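Local structure of probable transcriptional regulator, LysR family protein (Rhodococcus sp., 2QL3) at residues Leu74-Pro79 with Ser181-Val186; Gly10-Leu15 with Ile59-Asp64; Val145-Gly150 with Glu165-Val170; Ala85-Ala90 with Ala99-His104. The protein probably regulates transcription as a DNA-binding factor of the LysR family, this chain being its C-terminal substrate-binding (effector) domain. One frame throughout, in Å; residues are numbered along the deposited sequence.

Interaction 1: Leu74-Pro79 with Ser181-Val186; sequences LMTREP and SVAVVV. With PO4 (phosphate ion), chain R.
Val184 O takes two backbone N-H groups from the other strand: Leu74 N at 2.7 Å, nearly straight with 170° at the hydrogen, and Met75 N, weakly, at 3.4 Å. Because two consecutive residues face Val184 alone, this is a classic beta bulge. Val184 N returns a bond to Met75 O (2.9 Å). Farther along, Arg77 N donates to Val182 O and Val182 N to Arg77 O, each at 2.8 Å, which closes a hydrogen-bonded antiparallel pair. The N-to-C directions of the short strands 74-77 and 182-186 lie at 162°, nearly antiparallel. Between the bonded pairs, Thr76 and Ala183 form a non-hydrogen-bonded pair on the opposite face of the sheet from Met75 and Val184.

Met75 is selenomethionine. Its CG sits in the crowded position between backbone N and carbonyl carbon (chi1 43°), and the bent chain runs beside Val184, pointing the same way, with Met75 SE 4.0 Å from Val184 CG2. Leu74 crosses Val186 at about a right angle, Leu74 CD1 lying 3.9 Å from Val186 CG1. At the far end a water links Glu78 OE1 and Ser181 OG. Thr76 N approaches O3 of a phosphate, probably from the crystallisation liquor, at a doubtfully short distance.

Strands 69-84 and 182-189 are consistent with the crossover strands joining the lobes in LysR effector domains. Here the joint rests chiefly on main-chain bonds, with apolar packing added at the bulge.

Interaction 2: Gly10-Leu15 with Ile59-Asp64; sequences GCYPAL and IVYDLD
The end of strand 5-11 and strand 57-61 run parallel, Cys11 pairing with Ile59 at a CA-CA distance of 4.7 Å. One backbone bond ties them, Ile59 N to Gly10 O at 2.8 Å and 164° at the hydrogen, and Cys11 CA adds a CA-H...O contact to Ile59 O. Beyond Cys11 the chain turns, with Leu15 N bonded to Tyr12 O, and Tyr12 and Leu15 both point their CB toward segment 59-64.

Val60 CG1 lies over one face of the Tyr12 ring, 3.7 Å from its centroid and 19° off the normal: a CH-pi contact, displaced toward the rim so that Tyr12 CZ is its nearest ring atom. The methyl gets there because Val60 CG1 is anti to the carbonyl carbon (chi1 -70°). At the edge of the same ring, and in its plane, sits Tyr61 CD2, 3.8 Å from Tyr12 CD2. Leu15 divides its branches: Leu15 CD1 meets Tyr61 CZ at 3.7 Å, whereas Leu15 CD2 approaches Ile59 O at 3.4 Å. Ala14 CB comes near Tyr61 OH, which makes a weak hydrogen bond to Gln156 OE1.

The contact gathers the C-terminal ends of parallel strands in a lobe of the type 2 periplasmic-binding-protein fold, the end that lines the effector cleft in relatives. One polar bond among aromatic and aliphatic groups implies a largely apolar, buried seam.

Interaction 3: Val145-Gly150 with Glu165-Val170; sequences VGRGLG and EGLPVV
Arg147 and Glu165 supply the charged interaction, a salt bridge in which Arg147 NE donates to Glu165 OE1 at 3.2 Å and 164° at the hydrogen. Arg147 NH2 reaches the same oxygen weakly, at 3.5 Å. Glu165 OE1 lies almost exactly in the guanidinium plane and is met on its syn side but out of the carboxylate plane; with the planes 74° apart this is not a coplanar two-pronged salt bridge. Arg147 starts with CG anti to the backbone N (chi1 178°), and its chain then bends twice.

Van der Waals packing complements this. Leu167 CD1 lies over one face of the guanidinium, off toward the rim and 3.5 Å from Arg147 NE. It also approaches Gly146 O (3.6 Å). Gly146 presents a bare CA to the other segment, 3.6 Å from Pro168 O and 3.9 Å from Val169 CG2, a methyl that Val145 CG1 meets more loosely.

The water-mediated part joins main chains: one water donates to both Gly146 O (2.6 Å) and Pro168 O (2.7 Å).

Helix 138-147 ends here in a Schellman motif, with Gly148 at positive phi, and its last turn rests on the loop entering strand 169-173. Tyr25 of the second subunit packs on Arg147, and Ser22 N of that subunit bonds weakly to Glu165 OE2. Helix 20-30 of one chain thus meets the end of helix 138-147 of the other, consistent with the side-by-side pairing of LysR effector domains.

Interaction 4: Ala85-Ala90 with Ala99-His104; sequences AEHPLA and ADLAEH
Leu89 pushes both methyl branches into the facing segment, Leu89 CD1 meeting His104 CE1 at 3.5 Å and Leu89 CD2 meeting Leu101 CG at 3.7 Å. A chi2 of 66° turns CD1 to the histidine side, while CD2 also approaches Asp100 CB (3.8 Å). Leu89 and Leu101 lie alongside with their chains running oppositely. Leu101 holds CG anti to its carbonyl carbon, and although its first bond does not aim at the partner segment, its far end draws nearer, bringing Leu101 CD2 against the His87 ring.

Both halves belong to the connection between strands 69-84 and 106-109, in the lobe of the effector domain that contains strand 106-109, and neither is a strand here. Residues 99-101 form a short 3-10 segment that runs into a type I beta turn from Leu101 to His104, closed by His104 N to Leu101 O at 3.0 Å. Within 85-90, Ala90 N bonds to His87 O at 2.7 Å. No hydrogen bond crosses between the two segments, so van der Waals contact carries the packing.

His104 has CG anti to the carbonyl carbon (chi1 -72°), a placement from which its ring meets Leu89, Pro88 and His87. Pro88 passes it head to tail, with Pro88 CB and CG each 3.7 Å from His104 NE2. The two imidazoles form an oblique pair, planes 45° apart and centroids separated by 5.1 Å. Trp151 is a neighbour of both histidines: it touches the His87 side chain, and its NE1 bonds to His104 O.

Interactions 1 and 2 adjoin in one mixed sheet, their centres about 10 Å apart: Ala183 O to Asp62 N and Val185 N to Val60 O, each 2.8 Å, are probable hydrogen bonds linking strand 182-189 to the end of strand 57-61 and its following loop. The phosphate lies at interaction 1; interaction 2 sits at strand ends that line the effector cleft in relatives. Interactions 3 and 4 lie in the other lobe, centres about 13 Å apart, and touch where Pro168 CG packs on Ala85 CB at 3.9 Å. Interaction 3 is centred about 25 Å from interaction 1, nearest atoms about 11 Å apart. Strand 69-84 bridges the lobes, pairing with strands 182-189 and 169-173.

Interaction 1: Leu74-Pro79 with Ser181-Val186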
loop_
_atom_site.group_PDB
_atom_site.type_symbol
_atom_site.label_atom_id
_atom_site.label_comp_id
_atom_site.label_asym_id
_atom_site.label_seq_id
_atom_site.Cartn_x
_atom_site.Cartn_y
_atom_site.Cartn_z
ATOM N N LEU A 74 9.880 -18.350 7.868
ATOM C CA LEU A 74 9.018 -18.775 6.771
ATOM C C LEU A 74 9.837 -18.671 5.485
ATOM O O LEU A 74 9.754 -19.513 4.577
ATOM C CB LEU A 74 7.817 -17.842 6.730
ATOM C CG LEU A 74 6.486 -18.132 7.438
ATOM C CD1 LEU A 74 6.606 -19.058 8.558
ATOM C CD2 LEU A 74 5.895 -16.836 7.895
HETATM N N MSE A 75 10.664 -17.636 5.444
HETATM C CA MSE A 75 11.467 -17.302 4.284
HETATM C C MSE A 75 12.466 -16.230 4.719
HETATM O O MSE A 75 12.307 -15.638 5.782
HETATM C CB MSE A 75 10.640 -16.836 3.076
HETATM C CG MSE A 75 9.460 -15.843 3.325
HETATM SE SE MSE A 75 9.710 -14.301 2.203
HETATM C CE MSE A 75 9.117 -14.974 0.440
ATOM N N THR A 76 13.513 -16.053 3.910
ATOM C CA THR A 76 14.539 -15.076 4.153
ATOM C C THR A 76 14.724 -14.281 2.850
ATOM O O THR A 76 14.622 -14.836 1.765
ATOM C CB THR A 76 15.860 -15.742 4.492
ATOM O OG1 THR A 76 15.721 -16.470 5.710
ATOM C CG2 THR A 76 16.903 -14.704 4.748
ATOM N N ARG A 77 15.014 -13.006 2.952
ATOM C CA ARG A 77 15.262 -12.228 1.729
ATOM C C ARG A 77 16.306 -11.212 1.971
ATOM O O ARG A 77 16.371 -10.589 3.016
ATOM C CB ARG A 77 13.998 -11.491 1.244
ATOM C CG ARG A 77 12.767 -12.385 1.112
ATOM C CD ARG A 77 12.472 -12.654 -0.329
ATOM N NE ARG A 77 11.258 -11.934 -0.717
ATOM C CZ ARG A 77 10.929 -11.592 -1.975
ATOM N NH1 ARG A 77 11.734 -11.916 -3.000
ATOM N NH2 ARG A 77 9.780 -10.946 -2.196
ATOM N N GLU A 78 17.115 -11.048 0.955
ATOM C CA GLU A 78 18.144 -10.030 0.862
ATOM C C GLU A 78 17.520 -8.663 0.532
ATOM O O GLU A 78 16.746 -8.572 -0.394
ATOM C CB GLU A 78 19.013 -10.450 -0.308
ATOM C CG GLU A 78 20.303 -11.134 0.005
ATOM C CD GLU A 78 21.474 -10.209 -0.324
ATOM O OE1 GLU A 78 22.207 -9.876 0.639
ATOM O OE2 GLU A 78 21.658 -9.816 -1.530
ATOM N N PRO A 79 17.869 -7.592 1.272
ATOM C CA PRO A 79 17.503 -6.253 0.730
ATOM C C PRO A 79 18.063 -6.063 -0.684
ATOM O O PRO A 79 19.188 -6.547 -0.969
ATOM C CB PRO A 79 18.198 -5.253 1.660
ATOM C CG PRO A 79 18.599 -6.065 2.885
ATOM C CD PRO A 79 18.578 -7.532 2.568
ATOM N N SER A 181 20.646 -10.698 5.228
ATOM C CA SER A 181 19.305 -11.174 4.889
ATOM C C SER A 181 18.357 -10.971 6.071
ATOM O O SER A 181 18.791 -10.960 7.234
ATOM C CB SER A 181 19.314 -12.657 4.502
ATOM O OG SER A 181 20.148 -12.779 3.367
ATOM N N VAL A 182 17.077 -10.833 5.759
ATOM C CA VAL A 182 16.075 -10.641 6.767
ATOM C C VAL A 182 15.074 -11.756 6.632
ATOM O O VAL A 182 14.544 -11.999 5.542
ATOM C CB VAL A 182 15.371 -9.249 6.595
ATOM C CG1 VAL A 182 14.218 -9.062 7.636
ATOM C CG2 VAL A 182 16.385 -8.132 6.698
ATOM N N ALA A 183 14.838 -12.425 7.753
ATOM C CA ALA A 183 13.834 -13.446 7.859
ATOM C C ALA A 183 12.465 -12.837 8.082
ATOM O O ALA A 183 12.296 -11.880 8.851
ATOM C CB ALA A 183 14.184 -14.408 8.991
ATOM N N VAL A 184 11.502 -13.401 7.364
ATOM C CA VAL A 184 10.117 -13.296 7.672
ATOM C C VAL A 184 9.769 -14.526 8.531
ATOM O O VAL A 184 10.041 -15.697 8.157
ATOM C CB VAL A 184 9.315 -13.245 6.395
ATOM C CG1 VAL A 184 7.783 -13.070 6.681
ATOM C CG2 VAL A 184 9.815 -12.080 5.514
ATOM N N VAL A 185 9.179 -14.249 9.698
ATOM C CA VAL A 185 8.801 -15.278 10.666
ATOM C C VAL A 185 7.281 -15.320 10.958
ATOM O O VAL A 185 6.587 -14.319 10.790
ATOM C CB VAL A 185 9.585 -15.085 11.980
ATOM C CG1 VAL A 185 11.131 -15.187 11.711
ATOM C CG2 VAL A 185 9.221 -13.712 12.679
ATOM N N VAL A 186 6.782 -16.495 11.341
ATOM C CA VAL A 186 5.549 -16.598 12.179
ATOM C C VAL A 186 5.925 -16.466 13.670
ATOM O O VAL A 186 6.885 -17.089 14.134
ATOM C CB VAL A 186 4.694 -17.866 11.891
ATOM C CG1 VAL A 186 5.443 -19.208 12.265
ATOM C CG2 VAL A 186 3.310 -17.781 12.614
HETATM P P PO4 R . 13.927 -19.125 1.900
HETATM O O1 PO4 R . 15.345 -19.662 1.826
HETATM O O2 PO4 R . 13.159 -19.890 2.968
HETATM O O3 PO4 R . 14.029 -17.670 2.250
HETATM O O4 PO4 R . 13.176 -19.234 0.582
HETATM O O HOH W 1 22.606 -11.567 2.860
#

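Interaction 2: Gly10-Leu15 with Ile59-Asp64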
loop_
_atom_site.group_PDB
_atom_site.type_symbol
_atom_site.label_atom_id
_atom_site.label_comp_id
_atom_site.label_asym_id
_atom_site.label_seq_id
_atom_site.Cartn_x
_atom_site.Cartn_y
_atom_site.Cartn_z
ATOM N N GLY A 10 -2.086 -11.412 12.821
ATOM C CA GLY A 10 -1.690 -10.046 12.490
ATOM C C GLY A 10 -0.514 -10.068 11.552
ATOM O O GLY A 10 0.177 -11.121 11.414
ATOM N N CYS A 11 -0.254 -8.932 10.908
ATOM C CA CYS A 11 0.984 -8.768 10.139
ATOM C C CYS A 11 1.316 -7.306 9.891
ATOM O O CYS A 11 0.441 -6.452 10.085
ATOM C CB CYS A 11 0.919 -9.553 8.832
ATOM S SG CYS A 11 -0.044 -8.810 7.565
ATOM N N TYR A 12 2.560 -7.022 9.471
ATOM C CA TYR A 12 2.948 -5.663 9.053
ATOM C C TYR A 12 2.377 -5.420 7.644
ATOM O O TYR A 12 2.324 -6.336 6.846
ATOM C CB TYR A 12 4.476 -5.480 8.988
ATOM C CG TYR A 12 5.206 -5.632 10.301
ATOM C CD1 TYR A 12 4.557 -5.393 11.531
ATOM C CD2 TYR A 12 6.560 -5.985 10.315
ATOM C CE1 TYR A 12 5.243 -5.562 12.754
ATOM C CE2 TYR A 12 7.243 -6.156 11.500
ATOM C CZ TYR A 12 6.587 -5.918 12.707
ATOM O OH TYR A 12 7.262 -6.118 13.871
ATOM N N PRO A 13 1.904 -4.180 7.358
ATOM C CA PRO A 13 1.206 -3.951 6.075
ATOM C C PRO A 13 1.902 -4.403 4.780
ATOM O O PRO A 13 1.224 -4.923 3.915
ATOM C CB PRO A 13 0.893 -2.423 6.090
ATOM C CG PRO A 13 0.806 -2.107 7.611
ATOM C CD PRO A 13 1.937 -2.969 8.198
ATOM N N ALA A 14 3.223 -4.241 4.674
ATOM C CA ALA A 14 4.011 -4.681 3.526
ATOM C C ALA A 14 4.027 -6.198 3.326
ATOM O O ALA A 14 4.390 -6.698 2.263
ATOM C CB ALA A 14 5.432 -4.162 3.678
ATOM N N LEU A 15 3.647 -6.928 4.354
ATOM C CA LEU A 15 3.565 -8.373 4.300
ATOM C C LEU A 15 2.149 -8.805 3.886
ATOM O O LEU A 15 1.954 -9.945 3.446
ATOM C CB LEU A 15 3.887 -8.920 5.692
ATOM C CG LEU A 15 5.295 -9.467 5.977
ATOM C CD1 LEU A 15 6.327 -9.081 5.044
ATOM C CD2 LEU A 15 5.744 -9.281 7.431
ATOM N N ILE A 59 2.692 -12.450 11.554
ATOM C CA ILE A 59 3.636 -12.670 10.493
ATOM C C ILE A 59 4.437 -11.386 10.383
ATOM O O ILE A 59 3.892 -10.327 10.078
ATOM C CB ILE A 59 2.958 -12.934 9.148
ATOM C CG1 ILE A 59 1.952 -14.114 9.263
ATOM C CG2 ILE A 59 3.998 -13.151 8.048
ATOM C CD1 ILE A 59 2.536 -15.404 9.730
ATOM N N VAL A 60 5.740 -11.467 10.670
ATOM C CA VAL A 60 6.561 -10.256 10.787
ATOM C C VAL A 60 7.967 -10.442 10.244
ATOM O O VAL A 60 8.443 -11.564 10.108
ATOM C CB VAL A 60 6.685 -9.747 12.277
ATOM C CG1 VAL A 60 5.393 -9.199 12.744
ATOM C CG2 VAL A 60 7.163 -10.847 13.222
ATOM N N TYR A 61 8.655 -9.339 9.949
ATOM C CA TYR A 61 10.092 -9.440 9.793
ATOM C C TYR A 61 10.744 -9.655 11.144
ATOM O O TYR A 61 10.383 -9.023 12.129
ATOM C CB TYR A 61 10.705 -8.194 9.163
ATOM C CG TYR A 61 10.109 -7.691 7.873
ATOM C CD1 TYR A 61 10.275 -8.385 6.678
ATOM C CD2 TYR A 61 9.448 -6.465 7.836
ATOM C CE1 TYR A 61 9.794 -7.871 5.473
ATOM C CE2 TYR A 61 8.914 -5.964 6.633
ATOM C CZ TYR A 61 9.104 -6.676 5.455
ATOM O OH TYR A 61 8.614 -6.190 4.250
ATOM N N ASP A 62 11.752 -10.518 11.200
ATOM C CA ASP A 62 12.499 -10.724 12.443
ATOM C C ASP A 62 13.548 -9.628 12.519
ATOM O O ASP A 62 14.741 -9.860 12.222
ATOM C CB ASP A 62 13.140 -12.110 12.418
ATOM C CG ASP A 62 13.842 -12.493 13.717
ATOM O OD1 ASP A 62 13.702 -11.850 14.796
ATOM O OD2 ASP A 62 14.578 -13.478 13.622
ATOM N N LEU A 63 13.071 -8.421 12.847
ATOM C CA LEU A 63 13.856 -7.218 13.159
ATOM C C LEU A 63 13.257 -6.547 14.403
ATOM O O LEU A 63 12.042 -6.269 14.468
ATOM C CB LEU A 63 13.852 -6.200 11.983
ATOM C CG LEU A 63 14.421 -6.651 10.644
ATOM C CD1 LEU A 63 14.121 -5.704 9.545
ATOM C CD2 LEU A 63 15.933 -6.877 10.755
ATOM N N ASP A 64 14.104 -6.332 15.412
ATOM C CA ASP A 64 13.708 -5.583 16.626
ATOM C C ASP A 64 12.509 -6.219 17.399
ATOM O O ASP A 64 11.671 -5.508 17.939
ATOM C CB ASP A 64 13.381 -4.088 16.273
ATOM C CG ASP A 64 14.497 -3.358 15.418
ATOM O OD1 ASP A 64 15.684 -3.536 15.710
ATOM O OD2 ASP A 64 14.169 -2.535 14.490
#

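Interaction 3: Val145-Gly150 with Glu165-Val170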
loop_
_atom_site.group_PDB
_atom_site.type_symbol
_atom_site.label_atom_id
_atom_site.label_comp_id
_atom_site.label_asym_id
_atom_site.label_seq_id
_atom_site.Cartn_x
_atom_site.Cartn_y
_atom_site.Cartn_z
ATOM N N VAL A 145 9.859 5.477 -7.572
ATOM C CA VAL A 145 11.109 5.041 -8.199
ATOM C C VAL A 145 10.907 4.721 -9.707
ATOM O O VAL A 145 11.750 5.077 -10.543
ATOM C CB VAL A 145 11.706 3.809 -7.406
ATOM C CG1 VAL A 145 12.774 3.133 -8.179
ATOM C CG2 VAL A 145 12.272 4.278 -6.021
ATOM N N GLY A 146 9.809 4.056 -10.070
ATOM C CA GLY A 146 9.574 3.670 -11.463
ATOM C C GLY A 146 9.416 4.913 -12.346
ATOM O O GLY A 146 9.830 4.937 -13.498
ATOM N N ARG A 147 8.817 5.957 -11.774
ATOM C CA ARG A 147 8.660 7.252 -12.423
ATOM C C ARG A 147 9.948 8.134 -12.454
ATOM O O ARG A 147 10.012 9.062 -13.192
ATOM C CB ARG A 147 7.435 8.000 -11.816
ATOM C CG ARG A 147 7.194 9.371 -12.385
ATOM C CD ARG A 147 6.860 9.388 -13.900
ATOM N NE ARG A 147 5.604 8.682 -14.189
ATOM C CZ ARG A 147 4.930 8.739 -15.340
ATOM N NH1 ARG A 147 5.367 9.477 -16.354
ATOM N NH2 ARG A 147 3.786 8.076 -15.477
ATOM N N GLY A 148 10.974 7.824 -11.680
ATOM C CA GLY A 148 12.227 8.541 -11.787
ATOM C C GLY A 148 12.508 9.482 -10.626
ATOM O O GLY A 148 13.456 10.256 -10.700
ATOM N N LEU A 149 11.697 9.429 -9.558
ATOM C CA LEU A 149 11.849 10.362 -8.430
ATOM C C LEU A 149 12.957 9.995 -7.419
ATOM O O LEU A 149 13.284 10.793 -6.510
ATOM C CB LEU A 149 10.481 10.499 -7.722
ATOM C CG LEU A 149 9.362 11.160 -8.518
ATOM C CD1 LEU A 149 8.042 10.926 -7.803
ATOM C CD2 LEU A 149 9.623 12.658 -8.581
ATOM N N GLY A 150 13.507 8.786 -7.540
ATOM C CA GLY A 150 14.754 8.428 -6.889
ATOM C C GLY A 150 14.995 6.897 -6.912
ATOM O O GLY A 150 14.475 6.208 -7.757
ATOM N N GLU A 165 1.264 2.737 -12.239
ATOM C CA GLU A 165 1.185 3.545 -13.439
ATOM C C GLU A 165 1.578 2.758 -14.710
ATOM O O GLU A 165 1.510 3.307 -15.806
ATOM C CB GLU A 165 2.078 4.754 -13.360
ATOM C CG GLU A 165 1.902 5.578 -12.143
ATOM C CD GLU A 165 2.757 6.838 -12.180
ATOM O OE1 GLU A 165 3.998 6.714 -12.300
ATOM O OE2 GLU A 165 2.166 7.948 -12.110
ATOM N N GLY A 166 1.951 1.486 -14.568
ATOM C CA GLY A 166 2.385 0.670 -15.701
ATOM C C GLY A 166 3.834 0.911 -16.089
ATOM O O GLY A 166 4.196 0.686 -17.254
ATOM N N LEU A 167 4.653 1.410 -15.145
ATOM C CA LEU A 167 6.066 1.629 -15.433
ATOM C C LEU A 167 6.928 0.508 -14.879
ATOM O O LEU A 167 6.535 -0.118 -13.887
ATOM C CB LEU A 167 6.525 2.972 -14.887
ATOM C CG LEU A 167 5.970 4.161 -15.630
ATOM C CD1 LEU A 167 6.610 5.396 -15.072
ATOM C CD2 LEU A 167 6.189 4.092 -17.189
ATOM N N PRO A 168 8.083 0.234 -15.521
ATOM C CA PRO A 168 8.875 -0.876 -14.991
ATOM C C PRO A 168 9.760 -0.384 -13.869
ATOM O O PRO A 168 10.010 0.819 -13.685
ATOM C CB PRO A 168 9.720 -1.316 -16.178
ATOM C CG PRO A 168 10.002 -0.023 -16.887
ATOM C CD PRO A 168 8.733 0.834 -16.711
ATOM N N VAL A 169 10.231 -1.341 -13.112
ATOM C CA VAL A 169 11.128 -1.053 -12.056
ATOM C C VAL A 169 12.287 -2.029 -12.291
ATOM O O VAL A 169 12.094 -3.127 -12.839
ATOM C CB VAL A 169 10.310 -1.256 -10.781
ATOM C CG1 VAL A 169 10.668 -2.492 -10.040
ATOM C CG2 VAL A 169 10.108 0.075 -10.025
ATOM N N VAL A 170 13.488 -1.620 -11.902
ATOM C CA VAL A 170 14.687 -2.384 -12.153
ATOM C C VAL A 170 15.326 -2.684 -10.812
ATOM O O VAL A 170 15.767 -1.778 -10.081
ATOM C CB VAL A 170 15.698 -1.634 -13.057
ATOM C CG1 VAL A 170 16.996 -2.526 -13.274
ATOM C CG2 VAL A 170 15.041 -1.193 -14.401
HETATM O O HOH W 2 10.836 3.071 -14.991
#

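Interaction 4: Ala85-Ala90 with Ala99-His104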
loop_
_atom_site.group_PDB
_atom_site.type_symbol
_atom_site.label_atom_id
_atom_site.label_comp_id
_atom_site.label_asym_id
_atom_site.label_seq_id
_atom_site.Cartn_x
_atom_site.Cartn_y
_atom_site.Cartn_z
ATOM N N ALA A 85 13.816 2.807 -14.811
ATOM C CA ALA A 85 14.476 2.338 -16.032
ATOM C C ALA A 85 15.422 3.373 -16.664
ATOM O O ALA A 85 16.346 2.993 -17.373
ATOM C CB ALA A 85 13.449 1.888 -17.047
ATOM N N GLU A 86 15.166 4.657 -16.393
ATOM C CA GLU A 86 15.978 5.779 -16.890
ATOM C C GLU A 86 17.040 6.211 -15.863
ATOM O O GLU A 86 17.788 7.181 -16.101
ATOM C CB GLU A 86 15.063 6.971 -17.216
ATOM C CG GLU A 86 14.135 6.705 -18.391
ATOM C CD GLU A 86 13.132 7.826 -18.637
ATOM O OE1 GLU A 86 13.299 8.938 -18.103
ATOM O OE2 GLU A 86 12.165 7.606 -19.376
ATOM N N HIS A 87 17.089 5.522 -14.725
ATOM C CA HIS A 87 18.050 5.859 -13.697
ATOM C C HIS A 87 19.507 5.738 -14.188
ATOM O O HIS A 87 19.866 4.751 -14.845
ATOM C CB HIS A 87 17.837 5.030 -12.443
ATOM C CG HIS A 87 18.623 5.512 -11.265
ATOM N ND1 HIS A 87 18.053 6.249 -10.248
ATOM C CD2 HIS A 87 19.931 5.377 -10.946
ATOM C CE1 HIS A 87 18.974 6.550 -9.355
ATOM N NE2 HIS A 87 20.118 6.016 -9.745
ATOM N N PRO A 88 20.347 6.749 -13.867
ATOM C CA PRO A 88 21.777 6.733 -14.131
ATOM C C PRO A 88 22.379 5.330 -13.908
ATOM O O PRO A 88 23.052 4.797 -14.793
ATOM C CB PRO A 88 22.310 7.720 -13.095
ATOM C CG PRO A 88 21.241 8.757 -13.040
ATOM C CD PRO A 88 19.939 8.003 -13.205
ATOM N N LEU A 89 22.101 4.700 -12.762
ATOM C CA LEU A 89 22.729 3.415 -12.497
ATOM C C LEU A 89 21.957 2.202 -13.059
ATOM O O LEU A 89 22.308 1.066 -12.745
ATOM C CB LEU A 89 23.007 3.247 -10.999
ATOM C CG LEU A 89 24.284 3.902 -10.465
ATOM C CD1 LEU A 89 24.265 5.423 -10.525
ATOM C CD2 LEU A 89 24.534 3.410 -9.067
ATOM N N ALA A 90 20.928 2.416 -13.881
ATOM C CA ALA A 90 20.076 1.260 -14.293
ATOM C C ALA A 90 20.723 0.419 -15.377
ATOM O O ALA A 90 20.321 -0.730 -15.588
ATOM C CB ALA A 90 18.678 1.687 -14.724
ATOM N N ALA A 99 27.152 2.665 -2.054
ATOM C CA ALA A 99 28.005 3.849 -2.038
ATOM C C ALA A 99 27.902 4.667 -3.333
ATOM O O ALA A 99 28.117 5.886 -3.294
ATOM C CB ALA A 99 29.472 3.446 -1.769
ATOM N N ASP A 100 27.584 4.007 -4.455
ATOM C CA ASP A 100 27.505 4.660 -5.778
ATOM C C ASP A 100 26.237 5.500 -5.954
ATOM O O ASP A 100 26.137 6.290 -6.864
ATOM C CB ASP A 100 27.669 3.652 -6.932
ATOM C CG ASP A 100 29.074 3.000 -6.946
ATOM O OD1 ASP A 100 29.343 2.117 -7.803
ATOM O OD2 ASP A 100 29.907 3.357 -6.074
ATOM N N LEU A 101 25.290 5.331 -5.046
ATOM C CA LEU A 101 24.027 6.064 -5.026
ATOM C C LEU A 101 23.994 7.093 -3.893
ATOM O O LEU A 101 22.981 7.735 -3.668
ATOM C CB LEU A 101 22.887 5.059 -4.837
ATOM C CG LEU A 101 22.612 4.182 -6.056
ATOM C CD1 LEU A 101 21.840 2.989 -5.572
ATOM C CD2 LEU A 101 21.792 5.022 -7.077
ATOM N N ALA A 102 25.099 7.249 -3.167
ATOM C CA ALA A 102 25.108 8.160 -2.019
ATOM C C ALA A 102 24.670 9.581 -2.370
ATOM O O ALA A 102 24.077 10.292 -1.523
ATOM C CB ALA A 102 26.506 8.171 -1.324
ATOM N N GLU A 103 24.975 10.020 -3.591
ATOM C CA GLU A 103 24.616 11.372 -3.986
ATOM C C GLU A 103 23.332 11.477 -4.850
ATOM O O GLU A 103 22.958 12.565 -5.243
ATOM C CB GLU A 103 25.824 12.119 -4.606
ATOM C CG GLU A 103 26.962 12.431 -3.563
ATOM C CD GLU A 103 26.562 13.526 -2.520
ATOM O OE1 GLU A 103 26.533 14.742 -2.896
ATOM O OE2 GLU A 103 26.279 13.187 -1.333
ATOM N N HIS A 104 22.666 10.352 -5.127
ATOM C CA HIS A 104 21.392 10.361 -5.886
ATOM C C HIS A 104 20.241 10.391 -4.881
ATOM O O HIS A 104 20.370 9.819 -3.778
ATOM C CB HIS A 104 21.262 9.097 -6.729
ATOM C CG HIS A 104 22.176 9.050 -7.904
ATOM N ND1 HIS A 104 23.438 8.487 -7.846
ATOM C CD2 HIS A 104 22.007 9.470 -9.178
ATOM C CE1 HIS A 104 24.019 8.603 -9.025
ATOM N NE2 HIS A 104 23.167 9.178 -9.855
#